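Local atomic coordinates of mandelate racemase/muconate lactonizing enzyme (Polaromonas sp., PDB entry 3CB3), a protein that probably acts as a magnesium-dependent enolase-superfamily enzyme on acid sugars, binding magnesium and L-glucaric acid in its active site. Residues Arg19-Tyr24 with Ile49-Ile54; Leu25-Pro30 with Lys42-Ile47; Trp237-Leu242 with Thr263-Thr268; Met286-Arg291 with Ala313-Met318. One frame throughout, in Å; residues are numbered along the deposited sequence.

Contact 1: residues Arg19-Tyr24 with Ile49-Ile54; sequences RISSCY and ILFAEI
Arg19 to Cys23 pair with Ile49 to Glu53 as neighbouring antiparallel strands at the middle of the four-stranded sheet in the N-terminal capping domain. Three hydrogen-bonded pairs, each closed by two backbone bonds, set the register: Arg19 with Glu53, Ser21 with Phe51 and Cys23 with Ile49. The last pair has the shortest, with Ile49 N 2.6 Å from Cys23 O. Ile20, Ser22, Leu50 and Ala52 share one face, which packs on helices 73-83 and 114-133. The opposite face carries Arg19, Ser21, Cys23, Ile49, Phe51 and Glu53. There CG2 of Ile49 sits 3.7 Å above the centre of the Phe51 ring. Cys23 CB approaches the same ring obliquely, 4.1 Å from Phe51 CD2. Ser21 OG lies at the ring edge, 3.4 Å from Phe51 CB.

The extended Arg19 chain, with CG anti to the backbone N (chi1 174°), runs alongside Glu53 and points the same way. Arg19 NH1 reaches Glu53 OE2 at 2.9 Å, a salt bridge whose hydrogen bond is bent and weak (126°). The guanidinium and carboxylate planes are 58° apart. A water 2.6 Å from Glu53 OE2 appears to donate to it and also bonds Ser21 OG at 2.9 Å. Glu378, on the next strand, takes Arg19 NH2 in a second salt bridge. The arginine charge is shared by acids from both flanking strands, which probably steadies both carboxylates in their ionised form.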
# COMPACT_ATOMS: atom_id res chain seq x y z
N ARG A 19 -20.56 12.41 -0.81
CA ARG A 19 -20.33 12.77 0.59
C ARG A 19 -19.55 11.67 1.28
O ARG A 19 -19.83 10.49 1.10
CB ARG A 19 -21.65 12.97 1.34
CG ARG A 19 -21.48 13.20 2.84
CD ARG A 19 -22.81 13.54 3.51
NE ARG A 19 -22.66 13.86 4.93
CZ ARG A 19 -22.41 12.97 5.88
NH1 ARG A 19 -22.26 11.68 5.58
NH2 ARG A 19 -22.31 13.36 7.14
N ILE A 20 -18.56 12.08 2.06
CA ILE A 20 -17.75 11.13 2.80
C ILE A 20 -17.76 11.52 4.26
O ILE A 20 -17.91 12.69 4.60
CB ILE A 20 -16.30 11.13 2.29
CG1 ILE A 20 -15.74 12.55 2.30
CG2 ILE A 20 -16.25 10.53 0.89
CD1 ILE A 20 -14.26 12.62 1.97
N SER A 21 -17.61 10.53 5.12
CA SER A 21 -17.59 10.79 6.55
C SER A 21 -16.76 9.75 7.27
O SER A 21 -16.70 8.59 6.86
CB SER A 21 -19.02 10.81 7.10
OG SER A 21 -19.67 9.58 6.85
N SER A 22 -16.10 10.19 8.34
CA SER A 22 -15.28 9.29 9.14
C SER A 22 -16.05 9.04 10.43
O SER A 22 -16.26 9.96 11.24
CB SER A 22 -13.93 9.93 9.44
OG SER A 22 -13.05 8.99 10.03
N CYS A 23 -16.47 7.80 10.61
CA CYS A 23 -17.25 7.41 11.78
C CYS A 23 -16.46 6.49 12.69
O CYS A 23 -15.96 5.45 12.27
CB CYS A 23 -18.54 6.71 11.31
SG CYS A 23 -19.61 6.06 12.61
N TYR A 24 -16.33 6.89 13.95
CA TYR A 24 -15.61 6.08 14.92
C TYR A 24 -16.60 5.25 15.73
O TYR A 24 -17.29 5.76 16.62
CB TYR A 24 -14.75 6.97 15.82
CG TYR A 24 -13.50 7.44 15.11
CD1 TYR A 24 -13.57 8.31 14.03
CD2 TYR A 24 -12.24 6.96 15.49
CE1 TYR A 24 -12.42 8.70 13.33
CE2 TYR A 24 -11.09 7.34 14.81
CZ TYR A 24 -11.19 8.21 13.73
OH TYR A 24 -10.05 8.57 13.05
N ILE A 49 -14.56 4.00 10.62
CA ILE A 49 -15.27 3.64 9.40
C ILE A 49 -15.33 4.83 8.44
O ILE A 49 -15.64 5.95 8.84
CB ILE A 49 -16.73 3.19 9.69
CG1 ILE A 49 -16.74 1.92 10.54
CG2 ILE A 49 -17.47 2.94 8.39
CD1 ILE A 49 -16.66 2.19 12.00
N LEU A 50 -15.02 4.57 7.18
CA LEU A 50 -15.09 5.60 6.16
C LEU A 50 -16.35 5.33 5.34
O LEU A 50 -16.45 4.29 4.68
CB LEU A 50 -13.86 5.54 5.24
CG LEU A 50 -13.93 6.44 3.99
CD1 LEU A 50 -14.05 7.90 4.41
CD2 LEU A 50 -12.71 6.22 3.12
N PHE A 51 -17.32 6.23 5.41
CA PHE A 51 -18.56 6.06 4.66
C PHE A 51 -18.56 6.94 3.42
O PHE A 51 -18.13 8.10 3.47
CB PHE A 51 -19.78 6.43 5.52
CG PHE A 51 -20.26 5.33 6.41
CD1 PHE A 51 -20.73 4.13 5.88
CD2 PHE A 51 -20.30 5.52 7.80
CE1 PHE A 51 -21.23 3.13 6.71
CE2 PHE A 51 -20.80 4.53 8.63
CZ PHE A 51 -21.26 3.33 8.09
N ALA A 52 -19.07 6.39 2.32
CA ALA A 52 -19.16 7.13 1.07
C ALA A 52 -20.60 7.10 0.54
O ALA A 52 -21.23 6.05 0.48
CB ALA A 52 -18.22 6.53 0.04
N GLU A 53 -21.11 8.27 0.17
CA GLU A 53 -22.46 8.37 -0.39
C GLU A 53 -22.36 9.06 -1.74
O GLU A 53 -21.78 10.14 -1.85
CB GLU A 53 -23.38 9.16 0.54
CG GLU A 53 -23.67 8.44 1.84
CD GLU A 53 -24.24 9.35 2.91
OE1 GLU A 53 -25.40 9.79 2.76
OE2 GLU A 53 -23.52 9.62 3.89
N ILE A 54 -22.91 8.41 -2.77
CA ILE A 54 -22.88 8.94 -4.12
C ILE A 54 -24.31 9.08 -4.68
O ILE A 54 -25.15 8.19 -4.50
CB ILE A 54 -22.06 8.01 -5.05
CG1 ILE A 54 -20.61 7.94 -4.54
CG2 ILE A 54 -22.10 8.52 -6.48
CD1 ILE A 54 -19.72 7.01 -5.34
O HOH W 1 -20.96 9.77 4.21

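Contact 2: residues Leu25-Pro30 with Lys42-Ile47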
# COMPACT_ATOMS: atom_id res chain seq x y z
N LEU A 25 -16.67 3.97 15.39
CA LEU A 25 -17.57 3.02 16.03
C LEU A 25 -16.99 2.45 17.32
O LEU A 25 -15.94 1.81 17.31
CB LEU A 25 -17.85 1.88 15.06
CG LEU A 25 -18.71 0.72 15.53
CD1 LEU A 25 -20.14 1.18 15.67
CD2 LEU A 25 -18.61 -0.41 14.52
N PRO A 26 -17.67 2.68 18.46
CA PRO A 26 -17.14 2.13 19.71
C PRO A 26 -17.41 0.62 19.78
O PRO A 26 -18.45 0.15 19.33
CB PRO A 26 -17.90 2.91 20.78
CG PRO A 26 -19.20 3.25 20.12
CD PRO A 26 -18.77 3.63 18.72
N LEU A 27 -16.46 -0.12 20.32
CA LEU A 27 -16.61 -1.56 20.46
C LEU A 27 -17.08 -1.88 21.88
O LEU A 27 -16.57 -1.31 22.84
CB LEU A 27 -15.28 -2.27 20.19
CG LEU A 27 -14.68 -2.09 18.79
CD1 LEU A 27 -13.39 -2.88 18.70
CD2 LEU A 27 -15.69 -2.56 17.74
N ALA A 28 -18.04 -2.78 21.99
CA ALA A 28 -18.59 -3.17 23.28
C ALA A 28 -17.51 -3.70 24.21
O ALA A 28 -17.50 -3.40 25.40
CB ALA A 28 -19.68 -4.22 23.08
N THR A 29 -16.59 -4.50 23.67
CA THR A 29 -15.51 -5.05 24.48
C THR A 29 -14.19 -4.84 23.76
O THR A 29 -14.06 -5.13 22.57
CB THR A 29 -15.69 -6.56 24.74
OG1 THR A 29 -15.29 -7.29 23.58
CG2 THR A 29 -17.15 -6.88 25.05
N PRO A 30 -13.17 -4.35 24.48
CA PRO A 30 -11.85 -4.10 23.90
C PRO A 30 -11.16 -5.36 23.39
O PRO A 30 -11.28 -6.43 23.98
CB PRO A 30 -11.09 -3.43 25.04
CG PRO A 30 -11.67 -4.08 26.24
CD PRO A 30 -13.16 -4.07 25.93
N LYS A 42 -1.74 -0.62 22.94
CA LYS A 42 -3.00 -0.41 23.64
C LYS A 42 -4.10 -1.30 23.07
O LYS A 42 -4.05 -1.71 21.91
CB LYS A 42 -3.44 1.05 23.51
CG LYS A 42 -2.60 2.04 24.29
CD LYS A 42 -3.10 3.46 24.08
CE LYS A 42 -2.68 4.37 25.23
NZ LYS A 42 -1.21 4.36 25.47
N PRO A 43 -5.11 -1.62 23.89
CA PRO A 43 -6.20 -2.46 23.41
C PRO A 43 -6.96 -1.69 22.33
O PRO A 43 -6.94 -0.45 22.32
CB PRO A 43 -7.06 -2.67 24.66
CG PRO A 43 -6.08 -2.53 25.79
CD PRO A 43 -5.22 -1.38 25.34
N MET A 44 -7.61 -2.41 21.43
CA MET A 44 -8.40 -1.78 20.37
C MET A 44 -9.79 -1.57 20.97
O MET A 44 -10.43 -2.54 21.38
CB MET A 44 -8.49 -2.73 19.17
CG MET A 44 -9.07 -2.11 17.91
SD MET A 44 -9.29 -3.35 16.61
CE MET A 44 -7.71 -4.22 16.71
N THR A 45 -10.25 -0.33 21.02
CA THR A 45 -11.56 -0.03 21.59
C THR A 45 -12.55 0.60 20.61
O THR A 45 -13.71 0.84 20.95
CB THR A 45 -11.44 0.92 22.82
OG1 THR A 45 -10.93 2.19 22.39
CG2 THR A 45 -10.49 0.33 23.86
N GLU A 46 -12.10 0.85 19.39
CA GLU A 46 -12.97 1.44 18.38
C GLU A 46 -12.47 1.13 16.98
O GLU A 46 -11.32 0.71 16.80
CB GLU A 46 -13.04 2.97 18.57
CG GLU A 46 -11.68 3.64 18.67
CD GLU A 46 -11.77 5.15 18.82
OE1 GLU A 46 -12.70 5.63 19.51
OE2 GLU A 46 -10.90 5.86 18.27
N ILE A 47 -13.34 1.31 15.99
CA ILE A 47 -12.98 1.08 14.59
C ILE A 47 -13.36 2.33 13.82
O ILE A 47 -14.45 2.84 13.98
CB ILE A 47 -13.77 -0.08 13.97
CG1 ILE A 47 -13.59 -1.36 14.77
CG2 ILE A 47 -13.29 -0.32 12.54
CD1 ILE A 47 -14.50 -2.49 14.31
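Leu27 lays its CD2 methyl against the end of Ile47, with CD2 3.6 Å from Ile47 CD1, and the two side chains cross at about a right angle. Leu27 CG stands opposite its own carbonyl carbon (chi1 -62°). This turns the branch over the other strand, where CG is 3.8 Å from Thr45 O and CD1 4.0 Å from Met44 O.

The backbones pair as antiparallel strands. Leu25 and Ile47 form a hydrogen-bonded pair, Leu25 N to Ile47 O being 2.9 Å. Next comes the non-hydrogen-bonded pair of Pro26 and Glu46. Leu27 N then donates to Thr45 O, reaching it from above the carbonyl plane. The chain turns a corner at Ala28 and Thr29 and comes back at Pro30. There Pro30 CB meets Pro43 CB at 4.1 Å and Thr45 CG2 at 4.0 Å.

These strands flank the loop between the first two strands of the capping domain, a loop that helps close the active site in relatives. The side chain of Met44 lies about 5 Å from the bound L-glucaric acid. Proline lacks an N-H, so Pro26 and Pro30 donate no backbone bond here. Past Leu27 the two segments meet through apolar side chains and a CA-H...O contact from Pro30 CA to Met44 O; the next backbone bond of Met44 is with Ile31.

Contact 3: residues Trp237-Leu242 with Thr263-Thr268; sequences WIEEPL and TGEMLT. With MG (magnesium ion), chain E; LGT (L-glucaric acid), chain G.
The magnesium site of the enolase-superfamily barrel brings Glu239 and Glu265 together at and just past the C-terminal ends of neighbouring parallel strands. Glu239 OE2 binds the magnesium ion at 2.0 Å and Glu265 OE1 binds it at 2.1 Å. The metal draws these two oxygens to within 2.8 Å of each other. The side chains cross at about a right angle, with carboxylate planes 67° apart. Asp213, two atoms of L-glucaric acid (O1A and O2) and a water complete the coordination.

Glu239 is fully extended (chi1 -180°), which carries its carboxylate out to the ion. Its other oxygen, OE1, is held by a salt bridge to Lys182. Trp237 NE1 also donates to OE1, at its anti lone pair. Glu265 likewise splits its work, since its OE2 accepts a hydrogen bond from O3 of the ligand at 3.0 Å.

Glu240 lies behind this first shell. Its OE1 is 3.5 Å from Glu265 OE2, a close approach of like charges that the nearby magnesium probably offsets. Its OE2 is buried and accepts a hydrogen bond from each of two waters. One water also accepts from Met266 N, so it ties Glu240 to the type I turn from Gly264 to Leu267. The other accepts from Thr263 OG1 at 2.7 Å and donates to Leu242 O at 2.8 Å.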
# COMPACT_ATOMS: atom_id res chain seq x y z
N TRP A 237 -10.20 -25.42 8.98
CA TRP A 237 -8.95 -24.79 8.57
C TRP A 237 -8.10 -24.27 9.72
O TRP A 237 -8.59 -24.06 10.83
CB TRP A 237 -9.19 -23.65 7.57
CG TRP A 237 -9.84 -22.41 8.16
CD1 TRP A 237 -9.35 -21.61 9.14
CD2 TRP A 237 -11.08 -21.81 7.75
NE1 TRP A 237 -10.20 -20.55 9.38
CE2 TRP A 237 -11.27 -20.65 8.53
CE3 TRP A 237 -12.05 -22.14 6.79
CZ2 TRP A 237 -12.39 -19.82 8.39
CZ3 TRP A 237 -13.16 -21.32 6.65
CH2 TRP A 237 -13.32 -20.17 7.45
N ILE A 238 -6.82 -24.08 9.44
CA ILE A 238 -5.86 -23.52 10.38
C ILE A 238 -5.51 -22.20 9.70
O ILE A 238 -4.90 -22.19 8.63
CB ILE A 238 -4.60 -24.39 10.51
CG1 ILE A 238 -4.95 -25.72 11.19
CG2 ILE A 238 -3.53 -23.65 11.31
CD1 ILE A 238 -3.82 -26.73 11.17
N GLU A 239 -5.92 -21.09 10.32
CA GLU A 239 -5.74 -19.75 9.80
C GLU A 239 -4.49 -18.99 10.28
O GLU A 239 -4.13 -19.04 11.46
CB GLU A 239 -6.98 -18.93 10.13
CG GLU A 239 -6.98 -17.51 9.67
CD GLU A 239 -8.29 -16.83 9.97
OE1 GLU A 239 -9.31 -17.54 10.09
OE2 GLU A 239 -8.31 -15.58 10.07
N GLU A 240 -3.87 -18.29 9.34
CA GLU A 240 -2.67 -17.48 9.60
C GLU A 240 -1.67 -18.12 10.54
O GLU A 240 -1.32 -17.55 11.58
CB GLU A 240 -3.07 -16.10 10.14
CG GLU A 240 -3.72 -15.18 9.11
CD GLU A 240 -3.39 -13.71 9.36
OE1 GLU A 240 -3.94 -13.12 10.33
OE2 GLU A 240 -2.58 -13.15 8.59
N PRO A 241 -1.18 -19.32 10.21
CA PRO A 241 -0.21 -19.91 11.13
C PRO A 241 1.10 -19.13 11.09
O PRO A 241 1.83 -19.09 12.08
CB PRO A 241 -0.06 -21.34 10.60
CG PRO A 241 -0.29 -21.18 9.14
CD PRO A 241 -1.45 -20.22 9.07
N LEU A 242 1.36 -18.49 9.95
CA LEU A 242 2.60 -17.72 9.74
C LEU A 242 2.38 -16.25 9.41
O LEU A 242 1.24 -15.80 9.25
CB LEU A 242 3.41 -18.36 8.61
CG LEU A 242 3.76 -19.84 8.78
CD1 LEU A 242 4.33 -20.39 7.49
CD2 LEU A 242 4.73 -19.99 9.94
N THR A 263 -5.50 -17.93 4.87
CA THR A 263 -4.79 -16.68 5.11
C THR A 263 -5.12 -15.65 4.05
O THR A 263 -5.70 -15.99 3.02
CB THR A 263 -3.24 -16.90 5.15
OG1 THR A 263 -2.59 -15.65 5.42
CG2 THR A 263 -2.73 -17.48 3.82
N GLY A 264 -4.81 -14.39 4.34
CA GLY A 264 -5.06 -13.33 3.38
C GLY A 264 -5.69 -12.07 3.96
O GLY A 264 -5.64 -11.02 3.34
N GLU A 265 -6.28 -12.18 5.15
CA GLU A 265 -6.95 -11.03 5.77
C GLU A 265 -6.10 -9.76 5.85
O GLU A 265 -6.64 -8.65 5.79
CB GLU A 265 -7.45 -11.38 7.18
CG GLU A 265 -6.36 -11.40 8.26
CD GLU A 265 -6.89 -11.87 9.61
OE1 GLU A 265 -7.42 -13.00 9.66
OE2 GLU A 265 -6.77 -11.13 10.60
N MET A 266 -4.78 -9.90 5.99
CA MET A 266 -3.91 -8.73 6.09
C MET A 266 -3.50 -8.10 4.75
O MET A 266 -3.01 -6.97 4.72
CB MET A 266 -2.63 -9.09 6.87
CG MET A 266 -2.90 -9.62 8.26
SD MET A 266 -3.97 -8.52 9.20
CE MET A 266 -2.90 -7.09 9.38
N LEU A 267 -3.69 -8.83 3.65
CA LEU A 267 -3.30 -8.32 2.33
C LEU A 267 -4.15 -7.14 1.90
O LEU A 267 -5.35 -7.09 2.17
CB LEU A 267 -3.36 -9.46 1.31
CG LEU A 267 -2.54 -10.68 1.74
CD1 LEU A 267 -2.55 -11.73 0.65
CD2 LEU A 267 -1.10 -10.26 2.05
N THR A 268 -3.54 -6.17 1.21
CA THR A 268 -4.25 -4.97 0.80
C THR A 268 -4.35 -4.68 -0.70
O THR A 268 -4.50 -3.52 -1.10
CB THR A 268 -3.64 -3.72 1.49
OG1 THR A 268 -2.31 -3.51 0.99
CG2 THR A 268 -3.57 -3.93 3.02
MG MG E . -7.91 -14.15 11.40
O1A LGT G . -9.91 -13.69 11.50
C1 LGT G . -10.19 -12.71 12.22
O1B LGT G . -11.30 -12.13 12.24
C2 LGT G . -9.09 -12.16 13.18
O2 LGT G . -7.78 -12.49 12.66
C3 LGT G . -9.20 -10.64 13.39
O3 LGT G . -9.09 -10.01 12.11
C4 LGT G . -8.12 -10.02 14.34
O4 LGT G . -7.23 -9.14 13.63
C5 LGT G . -8.68 -9.21 15.54
O5 LGT G . -9.54 -8.17 15.05
C6 LGT G . -9.46 -10.12 16.52
O6A LGT G . -8.77 -10.81 17.30
O6B LGT G . -10.72 -10.11 16.49
O HOH W 2 -3.09 -12.24 5.92
O HOH W 3 -0.94 -15.34 7.53
O HOH W 4 -6.01 -14.68 11.57

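Contact 4: residues Met286-Arg291 with Ala313-Met318. With LGT (L-glucaric acid), chain G.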
# COMPACT_ATOMS: atom_id res chain seq x y z
N MET A 286 -8.63 -15.59 2.14
CA MET A 286 -9.45 -14.73 2.99
C MET A 286 -9.33 -13.25 2.69
O MET A 286 -8.86 -12.46 3.51
CB MET A 286 -9.12 -14.99 4.46
CG MET A 286 -9.26 -16.44 4.87
SD MET A 286 -8.97 -16.64 6.65
CE MET A 286 -10.65 -16.26 7.30
N PRO A 287 -9.77 -12.84 1.49
CA PRO A 287 -9.71 -11.43 1.12
C PRO A 287 -10.71 -10.59 1.92
O PRO A 287 -11.76 -11.09 2.34
CB PRO A 287 -10.03 -11.45 -0.37
CG PRO A 287 -10.97 -12.62 -0.47
CD PRO A 287 -10.28 -13.65 0.37
N ASP A 288 -10.36 -9.33 2.12
CA ASP A 288 -11.19 -8.37 2.83
C ASP A 288 -11.47 -7.26 1.81
O ASP A 288 -10.59 -6.44 1.52
CB ASP A 288 -10.42 -7.82 4.04
CG ASP A 288 -11.27 -6.92 4.92
OD1 ASP A 288 -11.85 -5.95 4.39
OD2 ASP A 288 -11.33 -7.18 6.14
N ALA A 289 -12.68 -7.23 1.24
CA ALA A 289 -13.01 -6.23 0.22
C ALA A 289 -12.56 -4.82 0.60
O ALA A 289 -11.84 -4.17 -0.17
CB ALA A 289 -14.50 -6.26 -0.08
N PRO A 290 -12.97 -4.33 1.78
CA PRO A 290 -12.55 -2.98 2.18
C PRO A 290 -11.02 -2.84 2.17
O PRO A 290 -10.48 -1.88 1.63
CB PRO A 290 -13.13 -2.84 3.58
CG PRO A 290 -14.43 -3.61 3.46
CD PRO A 290 -13.98 -4.86 2.72
N ARG A 291 -10.32 -3.80 2.77
CA ARG A 291 -8.86 -3.74 2.83
C ARG A 291 -8.14 -3.83 1.48
O ARG A 291 -7.05 -3.29 1.34
CB ARG A 291 -8.31 -4.83 3.76
CG ARG A 291 -8.60 -4.60 5.23
CD ARG A 291 -7.95 -5.65 6.12
NE ARG A 291 -8.30 -5.44 7.52
CZ ARG A 291 -7.92 -6.22 8.52
NH1 ARG A 291 -7.17 -7.29 8.28
NH2 ARG A 291 -8.28 -5.94 9.77
N ALA A 313 -13.11 -17.65 1.94
CA ALA A 313 -13.55 -17.37 3.30
C ALA A 313 -13.25 -15.89 3.57
O ALA A 313 -12.30 -15.56 4.28
CB ALA A 313 -12.80 -18.25 4.30
N PRO A 314 -14.05 -14.99 3.00
CA PRO A 314 -13.88 -13.54 3.16
C PRO A 314 -13.65 -13.16 4.62
O PRO A 314 -14.15 -13.82 5.52
CB PRO A 314 -15.19 -12.97 2.61
CG PRO A 314 -15.56 -13.97 1.55
CD PRO A 314 -15.29 -15.28 2.25
N HIS A 315 -12.88 -12.10 4.85
CA HIS A 315 -12.59 -11.67 6.21
C HIS A 315 -13.42 -10.47 6.65
O HIS A 315 -13.50 -9.46 5.95
CB HIS A 315 -11.09 -11.34 6.33
CG HIS A 315 -10.73 -10.61 7.60
ND1 HIS A 315 -10.68 -9.24 7.68
CD2 HIS A 315 -10.45 -11.08 8.84
CE1 HIS A 315 -10.38 -8.88 8.91
NE2 HIS A 315 -10.24 -9.98 9.64
N PHE A 316 -14.04 -10.60 7.82
CA PHE A 316 -14.85 -9.52 8.41
C PHE A 316 -16.02 -9.07 7.53
O PHE A 316 -16.53 -9.84 6.71
CB PHE A 316 -13.93 -8.34 8.73
CG PHE A 316 -14.50 -7.37 9.74
CD1 PHE A 316 -15.01 -7.81 10.95
CD2 PHE A 316 -14.49 -6.00 9.48
CE1 PHE A 316 -15.51 -6.91 11.90
CE2 PHE A 316 -14.98 -5.09 10.41
CZ PHE A 316 -15.49 -5.54 11.62
N ALA A 317 -16.45 -7.82 7.73
CA ALA A 317 -17.54 -7.17 7.00
C ALA A 317 -18.57 -8.11 6.36
O ALA A 317 -18.73 -8.13 5.14
CB ALA A 317 -16.96 -6.24 5.93
N MET A 318 -19.28 -8.85 7.19
CA MET A 318 -20.29 -9.78 6.69
C MET A 318 -21.39 -9.12 5.88
O MET A 318 -21.87 -9.70 4.90
CB MET A 318 -20.92 -10.56 7.85
CG MET A 318 -21.57 -9.71 8.92
SD MET A 318 -22.38 -10.75 10.16
CE MET A 318 -23.48 -9.59 10.92
O1A LGT G . -9.91 -13.69 11.50
C1 LGT G . -10.19 -12.71 12.22
O1B LGT G . -11.30 -12.13 12.24
C2 LGT G . -9.09 -12.16 13.18
O2 LGT G . -7.78 -12.49 12.66
C3 LGT G . -9.20 -10.64 13.39
O3 LGT G . -9.09 -10.01 12.11
C4 LGT G . -8.12 -10.02 14.34
O4 LGT G . -7.23 -9.14 13.63
C5 LGT G . -8.68 -9.21 15.54
O5 LGT G . -9.54 -8.17 15.05
C6 LGT G . -9.46 -10.12 16.52
O6A LGT G . -8.77 -10.81 17.30
O6B LGT G . -10.72 -10.11 16.49
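His315 and Asp288 form the tight centre of this contact, a histidine-carboxylate hydrogen bond at the C-terminal ends of two barrel strands. His315 ND1 donates to Asp288 OD2 at 2.7 Å. The bond lies near the ring plane and uses the anti lone pair of the oxygen. CG of His315 is anti to its backbone N (chi1 168°), which carries the ring between Asp288 and the ligand. Tyr67 OH also bonds OD2. Asp288 is also the N-cap of the short helix after it, and its OD1 accepts from Arg291 N. His315 CE1 lies over one face of the Arg291 guanidinium, 3.6 Å from CZ. Arg291 NH1 is bonded to Glu265 O, which helps hold the group beside the ring.

At the strand ends, His315 N bonds Pro287 O at 2.9 Å, and Met286 CG sits 3.2 Å from Ala313 O. The looser part is at the helix starts, where Pro290 CG and Ala317 CB are 4.4 Å apart and no polar bond joins the pair. All the touching residues are buried, and the NE2 edge of the imidazole faces the ligand pocket. On that side His315 NE2 donates to O3 of L-glucaric acid at 2.7 Å, with an N-H...O angle of 161°.

In the fold
Contacts 1 and 2 lie in succession along the same two strands of the capping domain, with centres 19 Å apart. They touch where Ile49 CD1 meets Leu25 CB at 3.3 Å. Contacts 3 and 4 belong to the barrel and have centres 11 Å apart. Thr263 O and Met286 N are 3.1 Å apart, a probable hydrogen bond between them. Both contacts touch L-glucaric acid: contact 3 through the metal site, contact 4 through His315, whose side chain is about 5 Å from the magnesium. Contact 2 reaches the barrel where Ile47 CD1 lies 4.2 Å from Phe316 CZ. Contact 1 is further off, its Ile49 side chain about 13 Å from the ligand.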